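PDB 5H4R: beta-1,3-1,4-glucanase from Caldicellulosiruptor sp. F32, which is a family 5 glycoside hydrolase that probably cleaves mixed-linkage beta-1,3-1,4-glucans such as lichenan, using a TIM-barrel active site. Local coordinates for residues Gln282-Ser287 with Gly328-Asn333; Gly334-Arg339 with Trp382-Ile387; Pro276-Leu281 with Gly288-Trp293; Trp293-Glu298 with Arg339-Ala344. The protein carries 1 engineered substitution. One frame throughout, in Å; residues are numbered along the deposited sequence. Where two conformers were deposited one is given.

Contact 1. Residues Gln282-Ser287 with Gly328-Asn333; sequences QAPNES and GARDKN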
# COMPACT_ATOMS: atom_id res chain seq x y z
N GLN A 282 -13.64 -6.80 8.10
CA GLN A 282 -14.30 -6.94 9.39
C GLN A 282 -14.05 -8.33 9.97
O GLN A 282 -14.06 -9.33 9.25
CB GLN A 282 -15.81 -6.70 9.24
CG GLN A 282 -16.52 -6.61 10.56
CD GLN A 282 -17.94 -6.08 10.42
OE1 GLN A 282 -18.52 -6.13 9.34
NE2 GLN A 282 -18.49 -5.57 11.51
N ALA A 283 -13.78 -8.38 11.28
CA ALA A 283 -13.43 -9.64 11.89
C ALA A 283 -14.64 -10.55 11.92
O ALA A 283 -15.77 -10.08 12.09
CB ALA A 283 -12.91 -9.44 13.31
N PRO A 284 -14.43 -11.86 11.81
CA PRO A 284 -15.57 -12.77 11.69
C PRO A 284 -16.41 -12.86 12.94
O PRO A 284 -17.58 -13.24 12.84
CB PRO A 284 -14.91 -14.11 11.32
CG PRO A 284 -13.48 -13.99 11.73
CD PRO A 284 -13.13 -12.55 11.64
N ASN A 285 -15.90 -12.50 14.10
CA ASN A 285 -16.72 -12.53 15.32
C ASN A 285 -17.38 -11.19 15.65
O ASN A 285 -17.98 -11.07 16.73
CB ASN A 285 -15.88 -13.00 16.51
CG ASN A 285 -14.76 -12.03 16.85
OD1 ASN A 285 -14.21 -11.37 15.97
ND2 ASN A 285 -14.41 -11.95 18.13
N GLU A 286 -17.31 -10.20 14.77
CA GLU A 286 -18.00 -8.94 14.99
C GLU A 286 -19.35 -8.98 14.27
O GLU A 286 -19.41 -9.32 13.09
CB GLU A 286 -17.19 -7.74 14.49
CG GLU A 286 -17.85 -6.46 15.05
CD GLU A 286 -17.16 -5.17 14.67
OE1 GLU A 286 -16.40 -5.14 13.67
OE2 GLU A 286 -17.40 -4.18 15.38
N SER A 287 -20.43 -8.64 14.99
CA SER A 287 -21.75 -8.54 14.35
C SER A 287 -21.66 -7.67 13.11
O SER A 287 -21.08 -6.57 13.15
CB SER A 287 -22.79 -7.96 15.32
OG SER A 287 -23.05 -8.84 16.40
N GLY A 328 -7.29 -7.12 0.19
CA GLY A 328 -7.26 -8.52 0.54
C GLY A 328 -8.57 -8.90 1.18
O GLY A 328 -9.43 -8.07 1.43
N ALA A 329 -8.72 -10.21 1.43
CA ALA A 329 -9.84 -10.75 2.19
C ALA A 329 -9.27 -11.71 3.21
O ALA A 329 -8.52 -12.62 2.85
CB ALA A 329 -10.85 -11.43 1.28
N ARG A 330 -9.58 -11.47 4.48
CA ARG A 330 -9.07 -12.31 5.55
C ARG A 330 -9.84 -13.62 5.59
O ARG A 330 -11.03 -13.68 5.28
CB ARG A 330 -9.18 -11.58 6.89
CG ARG A 330 -10.59 -11.30 7.33
CD ARG A 330 -10.65 -10.28 8.49
NE ARG A 330 -10.14 -10.83 9.74
CZ ARG A 330 -10.00 -10.11 10.86
NH1 ARG A 330 -10.31 -8.81 10.86
NH2 ARG A 330 -9.56 -10.67 11.98
N ASP A 331 -9.15 -14.68 5.99
CA ASP A 331 -9.83 -15.96 6.14
C ASP A 331 -10.89 -15.87 7.23
O ASP A 331 -10.65 -15.34 8.31
CB ASP A 331 -8.82 -17.06 6.46
CG ASP A 331 -9.49 -18.39 6.74
OD1 ASP A 331 -10.29 -18.86 5.92
OD2 ASP A 331 -9.22 -18.94 7.82
N LYS A 332 -12.07 -16.42 6.94
CA LYS A 332 -13.17 -16.51 7.90
C LYS A 332 -13.62 -17.95 7.92
O LYS A 332 -14.50 -18.36 7.16
CB LYS A 332 -14.31 -15.57 7.57
CG LYS A 332 -13.83 -14.14 7.62
CD LYS A 332 -14.94 -13.12 7.35
CE LYS A 332 -14.46 -11.74 7.67
NZ LYS A 332 -15.52 -10.72 7.49
N ASN A 333 -13.01 -18.72 8.79
CA ASN A 333 -13.41 -20.10 9.01
C ASN A 333 -13.44 -20.90 7.72
O ASN A 333 -14.35 -21.71 7.49
CB ASN A 333 -14.76 -20.15 9.69
CG ASN A 333 -14.79 -19.33 10.98
OD1 ASN A 333 -15.50 -18.34 11.06
ND2 ASN A 333 -14.01 -19.75 11.97
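Arg-330 and Lys-332 both reach from the loop 328-333 to the short run from Gln-282 to Pro-284, but they meet it in different ways. The loops after the sixth and seventh strands of the (beta/alpha)8 barrel come together here, with the Arg-330 side chain about 7 Å from a bound glucose. Arg-330 turns one face of its guanidinium to the run: Ala-283 CA lies 3.4 Å above the plane, toward the rim, and over the same face Pro-284 CD comes 3.9 Å from Arg-330 NE. A bend at chi3 (-70°) swings NE out of line with the chain, and the arginine and proline side chains cross at about a right angle. Arg-330 NH1 also donates to Leu-281 O, while NH2 makes a weak bond to Gly-369 O. An alanine at Arg-330 would probably leave Leu-281 O without this donor and open a gap against Ala-283 and Pro-284. Lys-332 comes in extended, its CG resting 3.9 Å from Pro-284 CB, and carries its ammonium past the proline to the backbone. There Lys-332 NZ donates to Gln-282 O at 2.7 Å, tilted 29° from the carbonyl plane. Phe-279 O, Val-290 O and Ser-289 OG are further partners of Lys-332 NZ, so this buried ammonium sits among neutral oxygens that stand in for water and are likely to keep it charged.

Contact 2. Residues Gly334-Arg339 with Trp382-Ile387; sequences GNLQSR and WVYPEI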
# COMPACT_ATOMS: atom_id res chain seq x y z
N GLY A 334 -12.45 -20.70 6.87
CA GLY A 334 -12.29 -21.57 5.71
C GLY A 334 -13.09 -21.21 4.48
O GLY A 334 -13.45 -22.11 3.70
N ASN A 335 -13.34 -19.93 4.26
CA ASN A 335 -14.22 -19.45 3.19
C ASN A 335 -13.46 -19.27 1.88
O ASN A 335 -13.47 -18.22 1.25
CB ASN A 335 -14.92 -18.16 3.62
CG ASN A 335 -13.97 -17.01 3.87
OD1 ASN A 335 -12.79 -17.19 4.19
ND2 ASN A 335 -14.50 -15.79 3.76
N LEU A 336 -12.82 -20.36 1.44
CA LEU A 336 -11.88 -20.27 0.33
C LEU A 336 -12.58 -19.91 -0.97
O LEU A 336 -12.12 -19.03 -1.70
CB LEU A 336 -11.13 -21.59 0.17
CG LEU A 336 -10.13 -21.64 -0.98
CD1 LEU A 336 -9.05 -20.57 -0.80
CD2 LEU A 336 -9.50 -23.04 -1.06
N GLN A 337 -13.67 -20.60 -1.30
CA GLN A 337 -14.34 -20.34 -2.57
C GLN A 337 -14.74 -18.87 -2.68
O GLN A 337 -14.57 -18.24 -3.73
CB GLN A 337 -15.55 -21.25 -2.73
CG GLN A 337 -16.29 -21.01 -4.01
CD GLN A 337 -15.46 -21.37 -5.23
OE1 GLN A 337 -14.77 -22.41 -5.26
NE2 GLN A 337 -15.54 -20.53 -6.27
N SER A 338 -15.28 -18.30 -1.59
CA SER A 338 -15.63 -16.88 -1.61
C SER A 338 -14.40 -15.99 -1.83
O SER A 338 -14.46 -15.01 -2.58
CB SER A 338 -16.31 -16.46 -0.31
OG SER A 338 -17.61 -17.00 -0.19
N ARG A 339 -13.30 -16.29 -1.14
CA ARG A 339 -12.12 -15.45 -1.28
C ARG A 339 -11.49 -15.59 -2.67
O ARG A 339 -10.95 -14.61 -3.21
CB ARG A 339 -11.12 -15.76 -0.18
CG ARG A 339 -11.63 -15.42 1.19
CD ARG A 339 -10.51 -15.16 2.16
NE ARG A 339 -9.75 -16.38 2.41
CZ ARG A 339 -8.46 -16.46 2.72
NH1 ARG A 339 -7.68 -15.38 2.82
NH2 ARG A 339 -7.93 -17.64 2.95
N TRP A 382 2.79 -22.10 -0.80
CA TRP A 382 1.58 -21.30 -0.86
C TRP A 382 0.46 -22.06 -0.16
O TRP A 382 0.13 -23.20 -0.53
CB TRP A 382 1.20 -20.97 -2.31
CG TRP A 382 2.22 -20.10 -2.97
CD1 TRP A 382 3.25 -20.51 -3.75
CD2 TRP A 382 2.34 -18.67 -2.85
NE1 TRP A 382 4.01 -19.43 -4.14
CE2 TRP A 382 3.46 -18.29 -3.61
CE3 TRP A 382 1.59 -17.68 -2.20
CZ2 TRP A 382 3.87 -16.96 -3.73
CZ3 TRP A 382 2.00 -16.35 -2.33
CH2 TRP A 382 3.13 -16.01 -3.07
N VAL A 383 -0.13 -21.44 0.86
CA VAL A 383 -1.24 -22.06 1.57
C VAL A 383 -2.52 -21.98 0.75
O VAL A 383 -3.35 -22.90 0.77
CB VAL A 383 -1.41 -21.38 2.94
CG1 VAL A 383 -2.62 -21.95 3.67
CG2 VAL A 383 -0.16 -21.59 3.77
N TYR A 384 -2.68 -20.88 0.01
CA TYR A 384 -3.88 -20.60 -0.78
C TYR A 384 -3.47 -20.33 -2.22
O TYR A 384 -3.64 -19.23 -2.74
CB TYR A 384 -4.63 -19.41 -0.19
CG TYR A 384 -5.11 -19.68 1.20
CD1 TYR A 384 -6.09 -20.63 1.42
CD2 TYR A 384 -4.61 -18.98 2.30
CE1 TYR A 384 -6.53 -20.91 2.68
CE2 TYR A 384 -5.04 -19.26 3.58
CZ TYR A 384 -6.02 -20.21 3.77
OH TYR A 384 -6.50 -20.53 5.02
N PRO A 385 -2.90 -21.32 -2.90
CA PRO A 385 -2.53 -21.12 -4.31
C PRO A 385 -3.73 -20.78 -5.18
O PRO A 385 -3.57 -20.13 -6.23
CB PRO A 385 -1.91 -22.46 -4.70
CG PRO A 385 -2.50 -23.45 -3.75
CD PRO A 385 -2.71 -22.71 -2.45
N GLU A 386 -4.94 -21.18 -4.77
CA GLU A 386 -6.13 -20.87 -5.55
C GLU A 386 -6.39 -19.37 -5.61
O GLU A 386 -6.88 -18.86 -6.63
CB GLU A 386 -7.34 -21.58 -4.95
CG GLU A 386 -7.17 -23.12 -4.88
CD GLU A 386 -6.55 -23.64 -3.58
OE1 GLU A 386 -6.05 -22.86 -2.73
OE2 GLU A 386 -6.58 -24.89 -3.42
N ILE A 387 -6.13 -18.66 -4.51
CA ILE A 387 -6.31 -17.21 -4.50
C ILE A 387 -5.27 -16.57 -5.41
O ILE A 387 -5.58 -15.66 -6.18
CB ILE A 387 -6.22 -16.66 -3.06
CG1 ILE A 387 -7.39 -17.18 -2.20
CG2 ILE A 387 -6.20 -15.14 -3.06
CD1 ILE A 387 -7.37 -16.75 -0.72
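Arg-339 meets Ile-387 at its root and again near its end, and Tyr-384 with its tip. At the root, Arg-339 CB touches Ile-387 CD1 at 3.9 Å; CG then passes Phe-279, and CD lies against the backbone oxygen of Arg-330. A bend at chi3 (-67°) brings NE back to Ile-387 CD1. That methyl, held out by an extended chi2 of 177°, sits over the centre of the guanidinium, 3.6 Å from Arg-339 CZ. Of the two terminal nitrogens, NH1 also borders the methyl and donates to Ala-329 O. NH2 stands over the centre of the Tyr-384 ring, 3.2 Å above its plane, with a long, weak ion pair to Asp-331 OD1 besides. The planes of guanidinium and ring are 83° apart, so the cation points its NH2 corner into the face, a cation-pi pair with CZ 4.5 Å from the ring centroid. In this (beta/alpha)8 barrel the two segments begin neighbouring outer helices, 336-352 after the seventh strand and 385-395 after the eighth. An alanine in place of Tyr-384 would probably leave Arg-339 NH2 without its aromatic face and open a gap beside Leu-336. Leu-336 CD1 packs 3.7 Å from Tyr-384 CD1 and 4.0 Å from Ile-387 CG1. Its other methyl, CD2, rests 3.8 Å from Glu-386 OE1, on a carboxylate whose OE2 is salt-bridged to Arg-22.

Contact 3. Residues Pro276-Leu281 with Gly288-Trp293; sequences PYNFAL and GSVSEW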
# COMPACT_ATOMS: atom_id res chain seq x y z
N PRO A 276 -15.84 -5.33 -0.31
CA PRO A 276 -16.71 -4.80 0.76
C PRO A 276 -16.16 -5.12 2.14
O PRO A 276 -15.72 -6.23 2.39
CB PRO A 276 -18.04 -5.51 0.52
CG PRO A 276 -17.67 -6.78 -0.17
CD PRO A 276 -16.47 -6.44 -1.04
N TYR A 277 -16.19 -4.10 3.00
CA TYR A 277 -15.55 -4.19 4.31
C TYR A 277 -16.06 -5.37 5.13
O TYR A 277 -15.27 -6.09 5.76
CB TYR A 277 -15.78 -2.87 5.06
CG TYR A 277 -15.37 -2.91 6.51
CD1 TYR A 277 -14.03 -2.77 6.88
CD2 TYR A 277 -16.31 -3.09 7.51
CE1 TYR A 277 -13.66 -2.82 8.19
CE2 TYR A 277 -15.93 -3.14 8.83
CZ TYR A 277 -14.61 -3.00 9.15
OH TYR A 277 -14.27 -3.04 10.50
N ASN A 278 -17.38 -5.58 5.15
CA ASN A 278 -17.96 -6.59 6.04
C ASN A 278 -17.48 -7.99 5.68
O ASN A 278 -17.39 -8.87 6.56
CB ASN A 278 -19.49 -6.50 6.06
CG ASN A 278 -20.16 -6.71 4.70
OD1 ASN A 278 -19.51 -6.87 3.68
ND2 ASN A 278 -21.48 -6.74 4.70
N PHE A 279 -17.14 -8.22 4.41
CA PHE A 279 -16.54 -9.47 3.95
C PHE A 279 -15.02 -9.51 4.12
O PHE A 279 -14.47 -10.47 4.67
CB PHE A 279 -16.88 -9.72 2.47
CG PHE A 279 -16.16 -10.89 1.89
CD1 PHE A 279 -16.51 -12.17 2.22
CD2 PHE A 279 -15.09 -10.70 1.02
CE1 PHE A 279 -15.83 -13.25 1.72
CE2 PHE A 279 -14.41 -11.78 0.51
CZ PHE A 279 -14.78 -13.04 0.84
N ALA A 280 -14.33 -8.48 3.63
CA ALA A 280 -12.89 -8.54 3.43
C ALA A 280 -12.08 -8.30 4.69
O ALA A 280 -11.04 -8.93 4.88
CB ALA A 280 -12.51 -7.52 2.38
N LEU A 281 -12.52 -7.38 5.54
CA LEU A 281 -11.67 -6.88 6.62
C LEU A 281 -12.32 -6.97 8.00
O LEU A 281 -11.62 -7.22 8.98
CB LEU A 281 -11.27 -5.45 6.30
CG LEU A 281 -10.44 -4.72 7.35
CD1 LEU A 281 -9.14 -5.43 7.60
CD2 LEU A 281 -10.18 -3.29 6.85
N GLY A 288 -22.25 -8.13 12.02
CA GLY A 288 -22.14 -7.45 10.75
C GLY A 288 -21.17 -8.09 9.78
O GLY A 288 -21.27 -7.87 8.57
N SER A 289 -20.24 -8.89 10.28
CA SER A 289 -19.34 -9.61 9.39
C SER A 289 -20.13 -10.56 8.51
O SER A 289 -21.12 -11.16 8.94
CB SER A 289 -18.32 -10.39 10.21
OG SER A 289 -17.51 -11.19 9.38
N VAL A 290 -19.66 -10.71 7.27
CA VAL A 290 -20.12 -11.78 6.39
C VAL A 290 -18.91 -12.57 5.92
O VAL A 290 -17.79 -12.05 5.80
CB VAL A 290 -20.94 -11.24 5.21
CG1 VAL A 290 -22.14 -10.43 5.71
CG2 VAL A 290 -20.12 -10.44 4.28
N SER A 291 -19.14 -13.84 5.65
CA SER A 291 -18.08 -14.73 5.20
C SER A 291 -18.28 -15.21 3.77
O SER A 291 -17.41 -15.91 3.25
CB SER A 291 -18.00 -15.96 6.11
OG SER A 291 -19.19 -16.72 6.03
N GLU A 292 -19.39 -14.86 3.14
CA GLU A 292 -19.68 -15.27 1.77
C GLU A 292 -19.53 -14.09 0.83
O GLU A 292 -19.92 -12.96 1.15
CB GLU A 292 -21.12 -15.80 1.66
CG GLU A 292 -21.35 -17.06 2.44
CD GLU A 292 -22.79 -17.54 2.34
OE1 GLU A 292 -23.62 -16.82 1.73
OE2 GLU A 292 -23.09 -18.64 2.85
N TRP A 293 -18.99 -14.37 -0.36
CA TRP A 293 -18.84 -13.40 -1.43
C TRP A 293 -19.09 -14.17 -2.71
O TRP A 293 -18.54 -15.24 -2.90
CB TRP A 293 -17.44 -12.76 -1.43
CG TRP A 293 -17.34 -11.55 -2.30
CD1 TRP A 293 -17.42 -10.25 -1.90
CD2 TRP A 293 -17.17 -11.52 -3.73
NE1 TRP A 293 -17.29 -9.41 -2.98
CE2 TRP A 293 -17.15 -10.16 -4.12
CE3 TRP A 293 -17.05 -12.51 -4.71
CZ2 TRP A 293 -17.03 -9.77 -5.46
CZ3 TRP A 293 -16.93 -12.13 -6.03
CH2 TRP A 293 -16.91 -10.77 -6.39
O HOH W 1 -22.93 -6.32 7.22
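Phe-279 is the bump and the curve of chain from Val-290 to Trp-293 is the hollow that takes it. Its CG is set anti to the backbone N (chi1 173°), toward the curve, and the ring beyond fills it. Trp-293 CB sits over one face as a CH-pi contact, 3.5 Å from the centroid of the Phe-279 ring and nearly over its centre. At the rim, Ser-291 O lies near the ring plane, 3.5 Å from Phe-279 CE1, while Glu-292 O approaches Phe-279 CD1 obliquely. The root of the side chain is closed off by Val-290, whose CG2 is 3.8 Å from Phe-279 CB. Beyond its CB, the Trp-293 indole leans over the phenyl obliquely, the planes at 44°, and its own pyrrole edge receives the proline ring: Pro-276 CD comes 3.6 Å from Trp-293 NE1.

At the other end, Val-290 wedges its two methyls against the Asn-278 amide, CG2 lying 3.7 Å from Asn-278 OD1. The backbones lock here, Val-290 N donating almost straight to Asn-278 O at 3.0 Å from above the carbonyl plane, while Phe-279 CA turns its hydrogen to Val-290 O. A water bridges Asn-278 ND2 and Gly-288 O, outside the apolar part. Beside the phenyl, near its CE2 atom, Phe-342 of helix 336-352 adds another ring. The whole is the folded loop between the sixth strand of a (beta/alpha)8 barrel and helix 298-316, at the active-site end, where Leu-281 touches the bound glucose units.

Contact 4. Residues Trp293-Glu298 with Arg339-Ala344; sequences WSVNSE and RVEFAA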
# COMPACT_ATOMS: atom_id res chain seq x y z
N TRP A 293 -18.99 -14.37 -0.36
CA TRP A 293 -18.84 -13.40 -1.43
C TRP A 293 -19.09 -14.17 -2.71
O TRP A 293 -18.54 -15.24 -2.90
CB TRP A 293 -17.44 -12.76 -1.43
CG TRP A 293 -17.34 -11.55 -2.30
CD1 TRP A 293 -17.42 -10.25 -1.90
CD2 TRP A 293 -17.17 -11.52 -3.73
NE1 TRP A 293 -17.29 -9.41 -2.98
CE2 TRP A 293 -17.15 -10.16 -4.12
CE3 TRP A 293 -17.05 -12.51 -4.71
CZ2 TRP A 293 -17.03 -9.77 -5.46
CZ3 TRP A 293 -16.93 -12.13 -6.03
CH2 TRP A 293 -16.91 -10.77 -6.39
N SER A 294 -19.98 -13.67 -3.57
CA SER A 294 -20.34 -14.37 -4.79
C SER A 294 -20.18 -13.48 -6.01
O SER A 294 -20.68 -12.35 -6.02
CB SER A 294 -21.78 -14.87 -4.72
OG SER A 294 -22.20 -15.35 -5.98
N VAL A 295 -19.55 -14.01 -7.05
CA VAL A 295 -19.42 -13.29 -8.30
C VAL A 295 -20.77 -13.06 -8.97
O VAL A 295 -20.86 -12.21 -9.85
CB VAL A 295 -18.43 -14.05 -9.21
CG1 VAL A 295 -19.07 -15.31 -9.78
CG2 VAL A 295 -17.93 -13.16 -10.29
N ASN A 296 -21.82 -13.77 -8.54
CA ASN A 296 -23.15 -13.64 -9.11
C ASN A 296 -24.06 -12.75 -8.28
O ASN A 296 -25.28 -12.73 -8.52
CB ASN A 296 -23.79 -15.02 -9.27
CG ASN A 296 -22.96 -15.95 -10.16
OD1 ASN A 296 -22.67 -17.08 -9.79
ND2 ASN A 296 -22.57 -15.45 -11.32
N SER A 297 -23.52 -12.05 -7.29
CA SER A 297 -24.32 -11.21 -6.40
C SER A 297 -23.92 -9.75 -6.55
O SER A 297 -22.77 -9.38 -6.26
CB SER A 297 -24.13 -11.59 -4.93
OG SER A 297 -24.76 -10.58 -4.13
N GLU A 298 -24.88 -8.92 -6.94
CA GLU A 298 -24.58 -7.50 -6.99
C GLU A 298 -24.23 -7.00 -5.60
O GLU A 298 -23.46 -6.04 -5.48
CB GLU A 298 -25.78 -6.73 -7.56
CG GLU A 298 -25.65 -5.18 -7.46
CD GLU A 298 -24.46 -4.62 -8.22
OE1 GLU A 298 -23.84 -5.33 -9.03
OE2 GLU A 298 -24.12 -3.43 -8.01
N ARG A 339 -13.30 -16.29 -1.14
CA ARG A 339 -12.12 -15.45 -1.28
C ARG A 339 -11.49 -15.59 -2.67
O ARG A 339 -10.95 -14.61 -3.21
CB ARG A 339 -11.12 -15.76 -0.18
CG ARG A 339 -11.63 -15.42 1.19
CD ARG A 339 -10.51 -15.16 2.16
NE ARG A 339 -9.75 -16.38 2.41
CZ ARG A 339 -8.46 -16.46 2.72
NH1 ARG A 339 -7.68 -15.38 2.82
NH2 ARG A 339 -7.93 -17.64 2.95
N VAL A 340 -11.59 -16.77 -3.28
CA VAL A 340 -11.14 -16.99 -4.66
C VAL A 340 -11.96 -16.14 -5.64
O VAL A 340 -11.42 -15.44 -6.52
CB VAL A 340 -11.21 -18.49 -5.00
CG1 VAL A 340 -11.09 -18.75 -6.49
CG2 VAL A 340 -10.13 -19.27 -4.24
N GLU A 341 -13.29 -16.18 -5.52
CA GLU A 341 -14.12 -15.39 -6.41
C GLU A 341 -13.87 -13.89 -6.21
O GLU A 341 -13.76 -13.14 -7.19
CB GLU A 341 -15.60 -15.72 -6.21
CG GLU A 341 -15.97 -17.11 -6.69
CD GLU A 341 -17.44 -17.48 -6.47
OE1 GLU A 341 -18.33 -16.60 -6.56
OE2 GLU A 341 -17.71 -18.67 -6.18
N PHE A 342 -13.80 -13.46 -4.95
CA PHE A 342 -13.46 -12.07 -4.62
C PHE A 342 -12.16 -11.64 -5.29
O PHE A 342 -12.09 -10.55 -5.88
CB PHE A 342 -13.33 -11.94 -3.10
CG PHE A 342 -12.67 -10.67 -2.63
CD1 PHE A 342 -13.39 -9.50 -2.46
CD2 PHE A 342 -11.31 -10.66 -2.33
CE1 PHE A 342 -12.76 -8.34 -2.02
CE2 PHE A 342 -10.68 -9.51 -1.88
CZ PHE A 342 -11.40 -8.35 -1.72
N ALA A 343 -11.12 -12.46 -5.16
CA ALA A 343 -9.80 -12.02 -5.62
C ALA A 343 -9.76 -11.89 -7.13
O ALA A 343 -9.20 -10.92 -7.66
CB ALA A 343 -8.72 -12.98 -5.14
N ALA A 344 -10.36 -12.85 -7.83
CA ALA A 344 -10.42 -12.76 -9.28
C ALA A 344 -11.21 -11.52 -9.70
O ALA A 344 -10.80 -10.79 -10.61
CB ALA A 344 -11.07 -14.02 -9.85
O HOH W 2 -18.97 -18.00 -3.23
O HOH W 3 -20.83 -17.71 -6.61
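Trp-293 and Phe-342 bring their CA atoms to 6.4 Å, and Val-295 and Glu-341 theirs to 6.0 Å, where the loop 293-298 passes helix 336-352 and then folds into a type I turn from Ser-294 to Ser-297. The indole of Trp-293 lies against the helix surface. Phe-342 CA sits over its six-membered ring, 3.7 Å from the centroid, as a CH-pi contact. Phe-342 CG leaves anti to the backbone N (chi1 166°), and beyond it the phenyl turns its edge to the face of the five-membered ring, the planes 85° apart. Glu-341 CB completes the packing, 3.8 Å from Trp-293 CE3.

Beyond CB the glutamate runs out extended to the turn. Val-295 N donates to Glu-341 OE1 at 2.9 Å and 171°, nearly in line with the C-O bond. The same oxygen accepts from a water at 2.7 Å that also bonds Ser-294 OG. Glu-341 OE2 is gripped by Gln-337 NE2, and a second water links it weakly to Trp-293 O. Both carboxylate oxygens are thus engaged, which probably restrains the rotation of the group. Ser-294 OG in addition accepts from Asn-296 N at 3.0 Å, which makes an ST turn. Ser-297 follows as N-cap of helix 298-316; through Trp-293 and Glu-341 the contact joins the approach to one outer helix of the (beta/alpha)8 barrel to its neighbour, helix 336-352.

Overall arrangement
Coming from the sixth barrel strand, 267-272, the chain first makes contact 3, a short-range closure that folds the loop 276-293 on itself. Contact 1 opens inside that loop at 282 and closes only after strand 322-327, so the two cross; it joins the loops following strands six and seven near the sugar site. Contact 4 starts at Trp-293, where contact 3 ends, and crosses contact 1 on its way to helix 336-352. Contact 2 follows contacts 1 and 3 in series, crosses contact 4, with which it shares Arg-339, and carries the connection on to the C-terminal helix 385-395. Lys-332 links contacts 1 and 3, Ser-338 contacts 2 and 3.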